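Local coordinates for major capsid protein (Faustovirus, PDB 5J7O) that probably builds the capsid shell of a large double-stranded DNA virus, as a trimeric double jelly-roll major capsid protein, at residues T112-L122 / Q165-V175; Q329-L340 / T376-Q387. All coordinates share one frame; numbering follows the deposited sequence.

Interaction 1: residues T112-L122 / Q165-V175; sequences TSASAGTVPAL and QTVAAAATNFV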
ATOM      1  N   THR B 112     -25.872   2.339  17.439  1.00 38.15           N
ATOM      2  CA  THR B 112     -27.178   2.327  16.799  1.00 36.35           C
ATOM      3  C   THR B 112     -27.399   0.997  16.092  1.00 36.77           C
ATOM      4  O   THR B 112     -26.452   0.294  15.732  1.00 36.42           O
ATOM      5  CB  THR B 112     -27.309   3.499  15.817  1.00 34.34           C
ATOM      6  OG1 THR B 112     -28.665   3.618  15.374  1.00 35.20           O
ATOM      7  CG2 THR B 112     -26.398   3.295  14.618  1.00 33.02           C
ATOM      8  N   SER B 113     -28.674   0.660  15.910  1.00 37.64           N
ATOM      9  CA  SER B 113     -29.065  -0.573  15.244  1.00 37.62           C
ATOM     10  C   SER B 113     -30.391  -0.346  14.533  1.00 35.30           C
ATOM     11  O   SER B 113     -31.093   0.638  14.782  1.00 36.01           O
ATOM     12  CB  SER B 113     -29.170  -1.738  16.233  1.00 39.45           C
ATOM     13  OG  SER B 113     -30.248  -1.551  17.134  1.00 43.95           O
ATOM     14  N   ALA B 114     -30.731  -1.275  13.646  1.00 34.85           N
ATOM     15  CA  ALA B 114     -31.970  -1.179  12.893  1.00 36.10           C
ATOM     16  C   ALA B 114     -33.145  -1.696  13.718  1.00 38.80           C
ATOM     17  O   ALA B 114     -32.979  -2.414  14.708  1.00 40.87           O
ATOM     18  CB  ALA B 114     -31.865  -1.956  11.582  1.00 34.05           C
ATOM     19  N   SER B 115     -34.348  -1.317  13.296  1.00 38.42           N
ATOM     20  CA  SER B 115     -35.552  -1.766  13.977  1.00 38.88           C
ATOM     21  C   SER B 115     -35.935  -3.168  13.513  1.00 41.09           C
ATOM     22  O   SER B 115     -35.474  -3.659  12.480  1.00 41.07           O
ATOM     23  CB  SER B 115     -36.709  -0.794  13.735  1.00 36.85           C
ATOM     24  OG  SER B 115     -37.123  -0.813  12.380  1.00 35.29           O
ATOM     25  N   ALA B 116     -36.792  -3.815  14.298  1.00 42.02           N
ATOM     26  CA  ALA B 116     -37.197  -5.180  13.993  1.00 43.75           C
ATOM     27  C   ALA B 116     -38.133  -5.211  12.791  1.00 46.66           C
ATOM     28  O   ALA B 116     -39.032  -4.375  12.659  1.00 50.53           O
ATOM     29  CB  ALA B 116     -37.877  -5.816  15.205  1.00 43.08           C
ATOM     30  N   GLY B 117     -37.917  -6.187  11.914  1.00 44.22           N
ATOM     31  CA  GLY B 117     -38.712  -6.366  10.721  1.00 43.62           C
ATOM     32  C   GLY B 117     -39.136  -7.814  10.557  1.00 43.21           C
ATOM     33  O   GLY B 117     -39.254  -8.567  11.527  1.00 42.61           O
ATOM     34  N   THR B 118     -39.365  -8.198   9.303  1.00 42.11           N
ATOM     35  CA  THR B 118     -39.819  -9.541   8.983  1.00 42.14           C
ATOM     36  C   THR B 118     -39.056 -10.079   7.783  1.00 42.57           C
ATOM     37  O   THR B 118     -38.427  -9.331   7.029  1.00 42.21           O
ATOM     38  CB  THR B 118     -41.326  -9.587   8.690  1.00 41.15           C
ATOM     39  OG1 THR B 118     -41.676  -8.519   7.800  1.00 39.81           O
ATOM     40  CG2 THR B 118     -42.128  -9.461   9.974  1.00 40.47           C
ATOM     41  N   VAL B 119     -39.117 -11.394   7.618  1.00 42.23           N
ATOM     42  CA  VAL B 119     -38.576 -12.027   6.413  1.00 41.17           C
ATOM     43  C   VAL B 119     -39.534 -11.770   5.250  1.00 41.03           C
ATOM     44  O   VAL B 119     -40.733 -12.076   5.365  1.00 40.43           O
ATOM     45  CB  VAL B 119     -38.376 -13.527   6.639  1.00 41.34           C
ATOM     46  CG1 VAL B 119     -37.833 -14.192   5.385  1.00 38.97           C
ATOM     47  CG2 VAL B 119     -37.442 -13.769   7.819  1.00 42.05           C
ATOM     48  N   PRO B 120     -39.067 -11.213   4.132  1.00 41.27           N
ATOM     49  CA  PRO B 120     -39.992 -10.872   3.040  1.00 40.93           C
ATOM     50  C   PRO B 120     -40.586 -12.091   2.352  1.00 41.05           C
ATOM     51  O   PRO B 120     -40.230 -13.233   2.663  1.00 42.40           O
ATOM     52  CB  PRO B 120     -39.109 -10.064   2.081  1.00 40.32           C
ATOM     53  CG  PRO B 120     -37.728 -10.569   2.338  1.00 39.81           C
ATOM     54  CD  PRO B 120     -37.671 -10.870   3.810  1.00 40.45           C
ATOM     55  N   ALA B 121     -41.498 -11.854   1.413  1.00 41.10           N
ATOM     56  CA  ALA B 121     -42.111 -12.945   0.672  1.00 42.41           C
ATOM     57  C   ALA B 121     -41.102 -13.584  -0.274  1.00 43.76           C
ATOM     58  O   ALA B 121     -40.189 -12.927  -0.784  1.00 43.38           O
ATOM     59  CB  ALA B 121     -43.325 -12.447  -0.113  1.00 41.70           C
ATOM     60  N   LEU B 122     -41.275 -14.883  -0.502  1.00 44.09           N
ATOM     61  CA  LEU B 122     -40.392 -15.624  -1.384  1.00 42.38           C
ATOM     62  C   LEU B 122     -40.533 -15.129  -2.823  1.00 40.97           C
ATOM     63  O   LEU B 122     -41.556 -14.548  -3.192  1.00 39.32           O
ATOM     64  CB  LEU B 122     -40.708 -17.116  -1.303  1.00 43.22           C
ATOM     65  CG  LEU B 122     -40.320 -17.802   0.005  1.00 44.58           C
ATOM     66  CD1 LEU B 122     -41.201 -19.012   0.255  1.00 46.09           C
ATOM     67  CD2 LEU B 122     -38.850 -18.201  -0.010  1.00 44.53           C
ATOM     68  N   GLN B 165     -35.289 -19.867   7.211  1.00 38.83           N
ATOM     69  CA  GLN B 165     -36.059 -18.825   7.875  1.00 37.33           C
ATOM     70  C   GLN B 165     -37.456 -18.766   7.273  1.00 39.37           C
ATOM     71  O   GLN B 165     -37.609 -18.763   6.047  1.00 42.11           O
ATOM     72  CB  GLN B 165     -35.365 -17.467   7.744  1.00 32.33           C
ATOM     73  CG  GLN B 165     -33.942 -17.455   8.272  1.00 30.00           C
ATOM     74  CD  GLN B 165     -33.872 -17.778   9.751  1.00 30.52           C
ATOM     75  OE1 GLN B 165     -34.406 -17.045  10.583  1.00 30.38           O
ATOM     76  NE2 GLN B 165     -33.218 -18.885  10.085  1.00 31.02           N
ATOM     77  N   THR B 166     -38.466 -18.714   8.137  1.00 38.90           N
ATOM     78  CA  THR B 166     -39.851 -18.697   7.691  1.00 39.07           C
ATOM     79  C   THR B 166     -40.236 -17.307   7.197  1.00 36.90           C
ATOM     80  O   THR B 166     -39.827 -16.292   7.768  1.00 29.09           O
ATOM     81  CB  THR B 166     -40.781 -19.124   8.829  1.00 41.10           C
ATOM     82  OG1 THR B 166     -40.320 -20.363   9.383  1.00 42.19           O
ATOM     83  CG2 THR B 166     -42.203 -19.312   8.323  1.00 39.83           C
ATOM     84  N   VAL B 167     -41.016 -17.271   6.113  1.00 36.33           N
ATOM     85  CA  VAL B 167     -41.552 -16.010   5.619  1.00 37.16           C
ATOM     86  C   VAL B 167     -42.379 -15.348   6.711  1.00 39.18           C
ATOM     87  O   VAL B 167     -43.121 -16.012   7.447  1.00 42.25           O
ATOM     88  CB  VAL B 167     -42.381 -16.246   4.345  1.00 36.92           C
ATOM     89  CG1 VAL B 167     -43.277 -15.051   4.044  1.00 38.22           C
ATOM     90  CG2 VAL B 167     -41.463 -16.527   3.170  1.00 34.82           C
ATOM     91  N   ALA B 168     -42.231 -14.028   6.835  1.00 37.37           N
ATOM     92  CA  ALA B 168     -42.905 -13.169   7.806  1.00 37.50           C
ATOM     93  C   ALA B 168     -42.458 -13.431   9.239  1.00 37.96           C
ATOM     94  O   ALA B 168     -43.021 -12.830  10.163  1.00 37.09           O
ATOM     95  CB  ALA B 168     -44.435 -13.279   7.733  1.00 37.33           C
ATOM     96  N   ALA B 169     -41.482 -14.306   9.461  1.00 38.04           N
ATOM     97  CA  ALA B 169     -40.877 -14.423  10.777  1.00 37.73           C
ATOM     98  C   ALA B 169     -39.946 -13.239  11.022  1.00 37.19           C
ATOM     99  O   ALA B 169     -39.687 -12.426  10.132  1.00 37.69           O
ATOM    100  CB  ALA B 169     -40.123 -15.746  10.910  1.00 36.57           C
ATOM    101  N   ALA B 170     -39.432 -13.148  12.245  1.00 37.56           N
ATOM    102  CA  ALA B 170     -38.606 -12.011  12.624  1.00 37.84           C
ATOM    103  C   ALA B 170     -37.314 -11.970  11.812  1.00 38.71           C
ATOM    104  O   ALA B 170     -36.751 -13.004  11.438  1.00 39.94           O
ATOM    105  CB  ALA B 170     -38.281 -12.060  14.116  1.00 37.43           C
ATOM    106  N   ALA B 171     -36.848 -10.753  11.541  1.00 38.03           N
ATOM    107  CA  ALA B 171     -35.605 -10.513  10.820  1.00 37.17           C
ATOM    108  C   ALA B 171     -35.227  -9.050  10.993  1.00 38.17           C
ATOM    109  O   ALA B 171     -36.093  -8.175  10.941  1.00 37.71           O
ATOM    110  CB  ALA B 171     -35.740 -10.855   9.330  1.00 35.65           C
ATOM    111  N   THR B 172     -33.938  -8.795  11.196  1.00 38.59           N
ATOM    112  CA  THR B 172     -33.439  -7.446  11.417  1.00 38.55           C
ATOM    113  C   THR B 172     -32.304  -7.153  10.449  1.00 37.84           C
ATOM    114  O   THR B 172     -31.423  -7.993  10.237  1.00 38.00           O
ATOM    115  CB  THR B 172     -32.952  -7.259  12.863  1.00 39.31           C
ATOM    116  OG1 THR B 172     -34.013  -7.580  13.772  1.00 41.62           O
ATOM    117  CG2 THR B 172     -32.510  -5.822  13.101  1.00 38.45           C
ATOM    118  N   ASN B 173     -32.334  -5.963   9.860  1.00 37.97           N
ATOM    119  CA  ASN B 173     -31.261  -5.523   8.986  1.00 37.06           C
ATOM    120  C   ASN B 173     -30.054  -5.073   9.804  1.00 36.11           C
ATOM    121  O   ASN B 173     -30.154  -4.756  10.992  1.00 38.02           O
ATOM    122  CB  ASN B 173     -31.732  -4.379   8.090  1.00 37.49           C
ATOM    123  CG  ASN B 173     -32.719  -4.831   7.030  1.00 38.27           C
ATOM    124  OD1 ASN B 173     -32.621  -5.941   6.507  1.00 39.08           O
ATOM    125  ND2 ASN B 173     -33.673  -3.967   6.701  1.00 37.93           N
ATOM    126  N   PHE B 174     -28.899  -5.053   9.147  1.00 34.75           N
ATOM    127  CA  PHE B 174     -27.699  -4.483   9.734  1.00 33.95           C
ATOM    128  C   PHE B 174     -27.596  -3.004   9.368  1.00 34.24           C
ATOM    129  O   PHE B 174     -28.334  -2.491   8.524  1.00 36.19           O
ATOM    130  CB  PHE B 174     -26.451  -5.240   9.270  1.00 32.95           C
ATOM    131  CG  PHE B 174     -26.267  -6.582   9.932  1.00 33.82           C
ATOM    132  CD1 PHE B 174     -27.202  -7.067  10.833  1.00 35.19           C
ATOM    133  CD2 PHE B 174     -25.148  -7.351   9.661  1.00 35.56           C
ATOM    134  CE1 PHE B 174     -27.028  -8.298  11.441  1.00 35.91           C
ATOM    135  CE2 PHE B 174     -24.967  -8.581  10.266  1.00 37.02           C
ATOM    136  CZ  PHE B 174     -25.909  -9.055  11.158  1.00 36.59           C
ATOM    137  N   VAL B 175     -26.668  -2.312  10.022  1.00 32.59           N
ATOM    138  CA  VAL B 175     -26.443  -0.897   9.766  1.00 33.45           C
ATOM    139  C   VAL B 175     -24.992  -0.688   9.366  1.00 34.20           C
ATOM    140  O   VAL B 175     -24.091  -1.433   9.771  1.00 32.86           O
ATOM    141  CB  VAL B 175     -26.808  -0.015  10.980  1.00 33.07           C
ATOM    142  CG1 VAL B 175     -28.318   0.036  11.161  1.00 32.83           C
ATOM    143  CG2 VAL B 175     -26.138  -0.533  12.238  1.00 33.86           C
TER

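Interaction 2: residues Q329-L340 / T376-Q387; sequences QSNILFTAPGNL and TLASGSSIDGTQ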
ATOM      1  N   GLN B 329     -29.420  12.507   8.711  1.00 40.62           N
ATOM      2  CA  GLN B 329     -28.984  11.178   9.131  1.00 37.74           C
ATOM      3  C   GLN B 329     -29.080  10.177   7.987  1.00 34.61           C
ATOM      4  O   GLN B 329     -28.236   9.282   7.863  1.00 34.32           O
ATOM      5  CB  GLN B 329     -29.813  10.699  10.323  1.00 37.26           C
ATOM      6  CG  GLN B 329     -29.324   9.383  10.915  1.00 36.86           C
ATOM      7  CD  GLN B 329     -30.402   8.641  11.681  1.00 36.35           C
ATOM      8  OE1 GLN B 329     -31.589   8.751  11.370  1.00 37.32           O
ATOM      9  NE2 GLN B 329     -29.994   7.879  12.688  1.00 34.59           N
ATOM     10  N   SER B 330     -30.099  10.317   7.137  1.00 34.70           N
ATOM     11  CA  SER B 330     -30.340   9.360   6.063  1.00 34.92           C
ATOM     12  C   SER B 330     -29.252   9.366   4.996  1.00 36.71           C
ATOM     13  O   SER B 330     -29.243   8.469   4.146  1.00 37.90           O
ATOM     14  CB  SER B 330     -31.701   9.635   5.421  1.00 34.12           C
ATOM     15  OG  SER B 330     -31.904  11.023   5.224  1.00 35.94           O
ATOM     16  N   ASN B 331     -28.345  10.341   5.011  1.00 36.41           N
ATOM     17  CA  ASN B 331     -27.211  10.364   4.095  1.00 36.84           C
ATOM     18  C   ASN B 331     -25.918   9.895   4.746  1.00 36.47           C
ATOM     19  O   ASN B 331     -24.887   9.831   4.070  1.00 34.44           O
ATOM     20  CB  ASN B 331     -27.017  11.773   3.524  1.00 37.43           C
ATOM     21  CG  ASN B 331     -28.099  12.158   2.539  1.00 38.40           C
ATOM     22  OD1 ASN B 331     -28.656  11.306   1.847  1.00 37.54           O
ATOM     23  ND2 ASN B 331     -28.401  13.450   2.465  1.00 39.84           N
ATOM     24  N   ILE B 332     -25.947   9.563   6.034  1.00 36.42           N
ATOM     25  CA  ILE B 332     -24.761   9.153   6.769  1.00 34.70           C
ATOM     26  C   ILE B 332     -24.841   7.692   7.197  1.00 35.20           C
ATOM     27  O   ILE B 332     -23.856   6.957   7.092  1.00 36.34           O
ATOM     28  CB  ILE B 332     -24.539  10.072   7.991  1.00 32.67           C
ATOM     29  CG1 ILE B 332     -24.364  11.524   7.542  1.00 32.72           C
ATOM     30  CG2 ILE B 332     -23.342   9.607   8.808  1.00 32.40           C
ATOM     31  CD1 ILE B 332     -23.214  11.731   6.585  1.00 31.50           C
ATOM     32  N   LEU B 333     -26.005   7.255   7.668  1.00 34.22           N
ATOM     33  CA  LEU B 333     -26.206   5.914   8.200  1.00 34.65           C
ATOM     34  C   LEU B 333     -27.191   5.174   7.308  1.00 36.74           C
ATOM     35  O   LEU B 333     -28.225   5.733   6.926  1.00 39.05           O
ATOM     36  CB  LEU B 333     -26.725   5.984   9.637  1.00 35.18           C
ATOM     37  CG  LEU B 333     -26.845   4.691  10.437  1.00 35.55           C
ATOM     38  CD1 LEU B 333     -25.469   4.149  10.789  1.00 35.69           C
ATOM     39  CD2 LEU B 333     -27.667   4.943  11.687  1.00 35.73           C
ATOM     40  N   PHE B 334     -26.877   3.922   6.978  1.00 35.75           N
ATOM     41  CA  PHE B 334     -27.643   3.185   5.987  1.00 36.61           C
ATOM     42  C   PHE B 334     -27.960   1.776   6.463  1.00 36.81           C
ATOM     43  O   PHE B 334     -27.199   1.162   7.217  1.00 37.96           O
ATOM     44  CB  PHE B 334     -26.902   3.107   4.648  1.00 36.64           C
ATOM     45  CG  PHE B 334     -26.748   4.431   3.969  1.00 39.14           C
ATOM     46  CD1 PHE B 334     -25.701   5.274   4.297  1.00 40.05           C
ATOM     47  CD2 PHE B 334     -27.654   4.836   3.003  1.00 40.31           C
ATOM     48  CE1 PHE B 334     -25.557   6.496   3.676  1.00 41.54           C
ATOM     49  CE2 PHE B 334     -27.515   6.059   2.376  1.00 42.38           C
ATOM     50  CZ  PHE B 334     -26.465   6.890   2.714  1.00 42.74           C
ATOM     51  N   THR B 335     -29.106   1.283   6.007  1.00 36.89           N
ATOM     52  CA  THR B 335     -29.485  -0.108   6.185  1.00 36.21           C
ATOM     53  C   THR B 335     -28.717  -0.980   5.200  1.00 35.33           C
ATOM     54  O   THR B 335     -28.453  -0.574   4.065  1.00 34.16           O
ATOM     55  CB  THR B 335     -30.996  -0.263   5.977  1.00 35.76           C
ATOM     56  OG1 THR B 335     -31.699   0.346   7.068  1.00 34.79           O
ATOM     57  CG2 THR B 335     -31.401  -1.719   5.869  1.00 38.25           C
ATOM     58  N   ALA B 336     -28.333  -2.168   5.646  1.00 34.14           N
ATOM     59  CA  ALA B 336     -27.682  -3.165   4.813  1.00 34.10           C
ATOM     60  C   ALA B 336     -28.197  -4.534   5.223  1.00 33.75           C
ATOM     61  O   ALA B 336     -28.660  -4.715   6.354  1.00 32.55           O
ATOM     62  CB  ALA B 336     -26.154  -3.102   4.947  1.00 34.46           C
ATOM     63  N   PRO B 337     -28.150  -5.516   4.320  1.00 32.44           N
ATOM     64  CA  PRO B 337     -28.647  -6.854   4.666  1.00 32.53           C
ATOM     65  C   PRO B 337     -27.917  -7.431   5.868  1.00 32.93           C
ATOM     66  O   PRO B 337     -26.705  -7.264   6.026  1.00 33.37           O
ATOM     67  CB  PRO B 337     -28.373  -7.672   3.398  1.00 31.93           C
ATOM     68  CG  PRO B 337     -28.348  -6.670   2.304  1.00 31.03           C
ATOM     69  CD  PRO B 337     -27.755  -5.426   2.903  1.00 30.40           C
ATOM     70  N   GLY B 338     -28.671  -8.110   6.720  1.00 31.80           N
ATOM     71  CA  GLY B 338     -28.155  -8.729   7.927  1.00 29.68           C
ATOM     72  C   GLY B 338     -27.927 -10.215   7.751  1.00 30.02           C
ATOM     73  O   GLY B 338     -27.461 -10.673   6.701  1.00 25.88           O
ATOM     74  N   ASN B 339     -28.266 -10.978   8.787  1.00 32.93           N
ATOM     75  CA  ASN B 339     -28.088 -12.431   8.772  1.00 33.59           C
ATOM     76  C   ASN B 339     -29.297 -13.112   8.126  1.00 37.34           C
ATOM     77  O   ASN B 339     -29.983 -13.944   8.720  1.00 41.48           O
ATOM     78  CB  ASN B 339     -27.846 -12.948  10.185  1.00 32.30           C
ATOM     79  CG  ASN B 339     -27.351 -14.381  10.204  1.00 34.04           C
ATOM     80  OD1 ASN B 339     -26.755 -14.856   9.239  1.00 36.28           O
ATOM     81  ND2 ASN B 339     -27.600 -15.079  11.306  1.00 35.10           N
ATOM     82  N   LEU B 340     -29.551 -12.730   6.875  1.00 35.97           N
ATOM     83  CA  LEU B 340     -30.654 -13.285   6.098  1.00 35.25           C
ATOM     84  C   LEU B 340     -30.208 -13.368   4.648  1.00 35.61           C
ATOM     85  O   LEU B 340     -29.847 -12.349   4.053  1.00 35.64           O
ATOM     86  CB  LEU B 340     -31.912 -12.423   6.232  1.00 33.74           C
ATOM     87  CG  LEU B 340     -33.184 -12.926   5.546  1.00 33.82           C
ATOM     88  CD1 LEU B 340     -33.723 -14.166   6.243  1.00 34.84           C
ATOM     89  CD2 LEU B 340     -34.234 -11.827   5.501  1.00 33.84           C
ATOM     90  N   THR B 376     -30.150 -10.408   1.762  1.00 36.42           N
ATOM     91  CA  THR B 376     -31.504  -9.909   1.566  1.00 38.19           C
ATOM     92  C   THR B 376     -31.890  -8.956   2.687  1.00 39.49           C
ATOM     93  O   THR B 376     -31.615  -9.217   3.863  1.00 39.76           O
ATOM     94  CB  THR B 376     -32.508 -11.071   1.497  1.00 39.12           C
ATOM     95  OG1 THR B 376     -32.125 -11.972   0.451  1.00 39.22           O
ATOM     96  CG2 THR B 376     -33.911 -10.557   1.223  1.00 39.41           C
ATOM     97  N   LEU B 377     -32.531  -7.851   2.313  1.00 40.28           N
ATOM     98  CA  LEU B 377     -33.052  -6.899   3.282  1.00 39.21           C
ATOM     99  C   LEU B 377     -34.338  -7.422   3.908  1.00 41.13           C
ATOM    100  O   LEU B 377     -35.188  -8.001   3.227  1.00 43.12           O
ATOM    101  CB  LEU B 377     -33.325  -5.551   2.617  1.00 37.82           C
ATOM    102  CG  LEU B 377     -32.140  -4.732   2.107  1.00 35.78           C
ATOM    103  CD1 LEU B 377     -32.632  -3.597   1.225  1.00 34.37           C
ATOM    104  CD2 LEU B 377     -31.336  -4.187   3.271  1.00 34.58           C
ATOM    105  N   ALA B 378     -34.478  -7.206   5.211  1.00 39.35           N
ATOM    106  CA  ALA B 378     -35.729  -7.499   5.890  1.00 39.94           C
ATOM    107  C   ALA B 378     -36.727  -6.371   5.658  1.00 42.46           C
ATOM    108  O   ALA B 378     -36.360  -5.196   5.567  1.00 44.10           O
ATOM    109  CB  ALA B 378     -35.500  -7.696   7.388  1.00 39.04           C
ATOM    110  N   SER B 379     -38.001  -6.739   5.557  1.00 43.15           N
ATOM    111  CA  SER B 379     -39.045  -5.745   5.359  1.00 44.15           C
ATOM    112  C   SER B 379     -39.312  -4.992   6.656  1.00 41.86           C
ATOM    113  O   SER B 379     -39.401  -5.588   7.732  1.00 40.58           O
ATOM    114  CB  SER B 379     -40.329  -6.410   4.864  1.00 46.85           C
ATOM    115  OG  SER B 379     -40.117  -7.081   3.634  1.00 50.10           O
ATOM    116  N   GLY B 380     -39.435  -3.672   6.550  1.00 42.46           N
ATOM    117  CA  GLY B 380     -39.777  -2.862   7.704  1.00 44.92           C
ATOM    118  C   GLY B 380     -38.699  -2.757   8.759  1.00 44.12           C
ATOM    119  O   GLY B 380     -39.011  -2.527   9.932  1.00 45.35           O
ATOM    120  N   SER B 381     -37.434  -2.926   8.379  1.00 41.16           N
ATOM    121  CA  SER B 381     -36.302  -2.758   9.284  1.00 40.07           C
ATOM    122  C   SER B 381     -35.477  -1.583   8.776  1.00 37.41           C
ATOM    123  O   SER B 381     -34.847  -1.675   7.716  1.00 35.54           O
ATOM    124  CB  SER B 381     -35.466  -4.034   9.366  1.00 39.87           C
ATOM    125  OG  SER B 381     -34.433  -3.908  10.327  1.00 39.59           O
ATOM    126  N   SER B 382     -35.485  -0.482   9.523  1.00 36.84           N
ATOM    127  CA  SER B 382     -34.896   0.774   9.080  1.00 38.63           C
ATOM    128  C   SER B 382     -33.990   1.335  10.171  1.00 37.89           C
ATOM    129  O   SER B 382     -33.902   0.796  11.278  1.00 39.19           O
ATOM    130  CB  SER B 382     -35.985   1.786   8.703  1.00 40.80           C
ATOM    131  OG  SER B 382     -36.871   2.003   9.787  1.00 44.79           O
ATOM    132  N   ILE B 383     -33.314   2.440   9.846  1.00 36.14           N
ATOM    133  CA  ILE B 383     -32.379   3.046  10.788  1.00 37.06           C
ATOM    134  C   ILE B 383     -33.138   3.739  11.916  1.00 41.70           C
ATOM    135  O   ILE B 383     -34.308   4.120  11.785  1.00 42.81           O
ATOM    136  CB  ILE B 383     -31.436   4.026  10.071  1.00 35.65           C
ATOM    137  CG1 ILE B 383     -32.225   5.197   9.480  1.00 34.93           C
ATOM    138  CG2 ILE B 383     -30.648   3.310   8.985  1.00 33.07           C
ATOM    139  CD1 ILE B 383     -31.363   6.213   8.758  1.00 34.67           C
ATOM    140  N   ASP B 384     -32.452   3.904  13.046  1.00 44.16           N
ATOM    141  CA  ASP B 384     -33.032   4.554  14.217  1.00 44.64           C
ATOM    142  C   ASP B 384     -32.932   6.065  14.040  1.00 43.64           C
ATOM    143  O   ASP B 384     -31.845   6.641  14.151  1.00 44.74           O
ATOM    144  CB  ASP B 384     -32.319   4.098  15.488  1.00 45.13           C
ATOM    145  CG  ASP B 384     -33.057   4.503  16.753  1.00 48.15           C
ATOM    146  OD1 ASP B 384     -33.998   5.320  16.671  1.00 50.17           O
ATOM    147  OD2 ASP B 384     -32.690   4.004  17.838  1.00 50.41           O
ATOM    148  N   GLY B 385     -34.068   6.708  13.771  1.00 43.12           N
ATOM    149  CA  GLY B 385     -34.100   8.147  13.576  1.00 45.60           C
ATOM    150  C   GLY B 385     -33.874   8.963  14.831  1.00 48.59           C
ATOM    151  O   GLY B 385     -33.730  10.186  14.733  1.00 50.48           O
ATOM    152  N   THR B 386     -33.847   8.325  16.000  1.00 47.80           N
ATOM    153  CA  THR B 386     -33.571   9.007  17.255  1.00 46.87           C
ATOM    154  C   THR B 386     -32.113   8.888  17.677  1.00 46.50           C
ATOM    155  O   THR B 386     -31.783   9.216  18.821  1.00 47.01           O
ATOM    156  CB  THR B 386     -34.475   8.473  18.369  1.00 46.72           C
ATOM    157  OG1 THR B 386     -34.273   7.063  18.522  1.00 48.79           O
ATOM    158  CG2 THR B 386     -35.939   8.743  18.048  1.00 45.75           C
ATOM    159  N   GLN B 387     -31.238   8.420  16.787  1.00 45.25           N
ATOM    160  CA  GLN B 387     -29.821   8.317  17.110  1.00 44.12           C
ATOM    161  C   GLN B 387     -29.260   9.697  17.421  1.00 44.13           C
ATOM    162  O   GLN B 387     -29.330  10.609  16.593  1.00 42.79           O
ATOM    163  CB  GLN B 387     -29.053   7.679  15.955  1.00 43.09           C
ATOM    164  CG  GLN B 387     -27.589   7.423  16.276  1.00 41.76           C
ATOM    165  CD  GLN B 387     -26.716   7.388  15.040  1.00 39.71           C
ATOM    166  OE1 GLN B 387     -27.113   7.854  13.972  1.00 40.02           O
ATOM    167  NE2 GLN B 387     -25.516   6.837  15.179  1.00 38.48           N
TER
HETATM  168  O   HOH W   1     -33.744   2.762   6.582  1.00 42.63           O
HETATM  169  O   HOH W   2     -31.190  -8.328   6.675  1.00 33.20           O

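Interaction 1: residues T112-L122 / Q165-V175
G117 and A171 are the hydrogen-bonded antiparallel pair at the heart of this contact. G117 N gives to A171 O at 2.9 Å, while the return bond, A171 N to G117 O, is longer at 3.3 Å and its donor sits well above the carbonyl plane. Two further backbone bonds follow where strand 116-118 runs out: V119 N reaches A169 O at 2.8 Å, and V119 O accepts from A168 N at 2.9 Å. A168 belongs to the type II turn T166-A169, closed by A169 N to T166 O, so V119 grips this turn with both its backbone polar atoms. Between these bonds the T118 CA-H points at A169 O, a second, weaker donor to that carbonyl.

Side-chain packing, much of it aliphatic carbon against backbone carbonyls, follows the same line. The V119 side chain packs against the turn: CB lies against T166 O and, with CG1 anti to the backbone N (chi1 179°), CG2 falls beside that N and meets A171 CB at 3.7 Å. L122 crosses V167 at an angle, CG against CG2 at 3.6 Å, and Y157 of strand 149-158 packs on V119 and L122. At the other end the A114 methyl sits 3.3 Å from N173 O and faces CG1 of V175, whose CG2 lies against T112 O.

The 116-118 strand is an outer strand of a three-stranded antiparallel sheet, with 170-177 in the middle. Main-chain bonds and small aliphatic groups carry the pairing, without a charged group, so the register probably rests on backbone bonds and on V119 packing against the turn.

Interaction 2: residues Q329-L340 / T376-Q387
Q329 and D384 meet through the amide of Q329: NE2 gives to D384 O at 2.7 Å, almost straight at 175°, and gives again to Q387 OE1 at 3.2 Å. Both acceptors lie close to the amide plane of Q329, which fixes the rotation of that group, while OE1 comes close to G385 CA. The extended chain of Q329, with CG anti to the backbone N (chi1 -174°), carries the amide across. I383 fills the next position, its CD1 touching Q329 OE1 and L333 O and its CG2 packing 3.7 Å from T335 OG1. Farther along, L377 CD2 touches both T335 CG2 (3.6 Å) and the ring of P337.

Strand 333-336 is one edge strand of a three-stranded antiparallel sheet, and the irregular 376-387 segment, linking strands 364-375 and 389-401, runs beside it. At the far end T376 N gives to L340 O at 3.0 Å.

Behind these contacts, D384 O also takes the bond from Q387 N that closes the type I turn D384-Q387, arriving from the opposite face of the carbonyl to Q329 NE2. D384 OD1 accepts from T386 N in an Asx turn and, at 2.6 Å, from T386 OG1. Q387 is held in turn by Y85 at its OE1 and by A110 O and Y177 at its NE2.

The segments of interaction 1 both precede those of interaction 2 in the sequence, yet the centres of the two contacts lie only 10 Å apart. They share the three-stranded sheet in which 170-177 runs between 116-118 and 333-336. The loop 376-387 of interaction 2 also touches the segments of interaction 1 directly: S381 OG probably bonds to S115 O, and A378 N to N173 OD1. Segments distant in sequence thus converge on one small sheet, beside the seven-stranded sheet containing 149-158, 341-351 and 364-375. F174 and N339 pack on L238 and I241 of a second subunit, placing this region near the trimer interface.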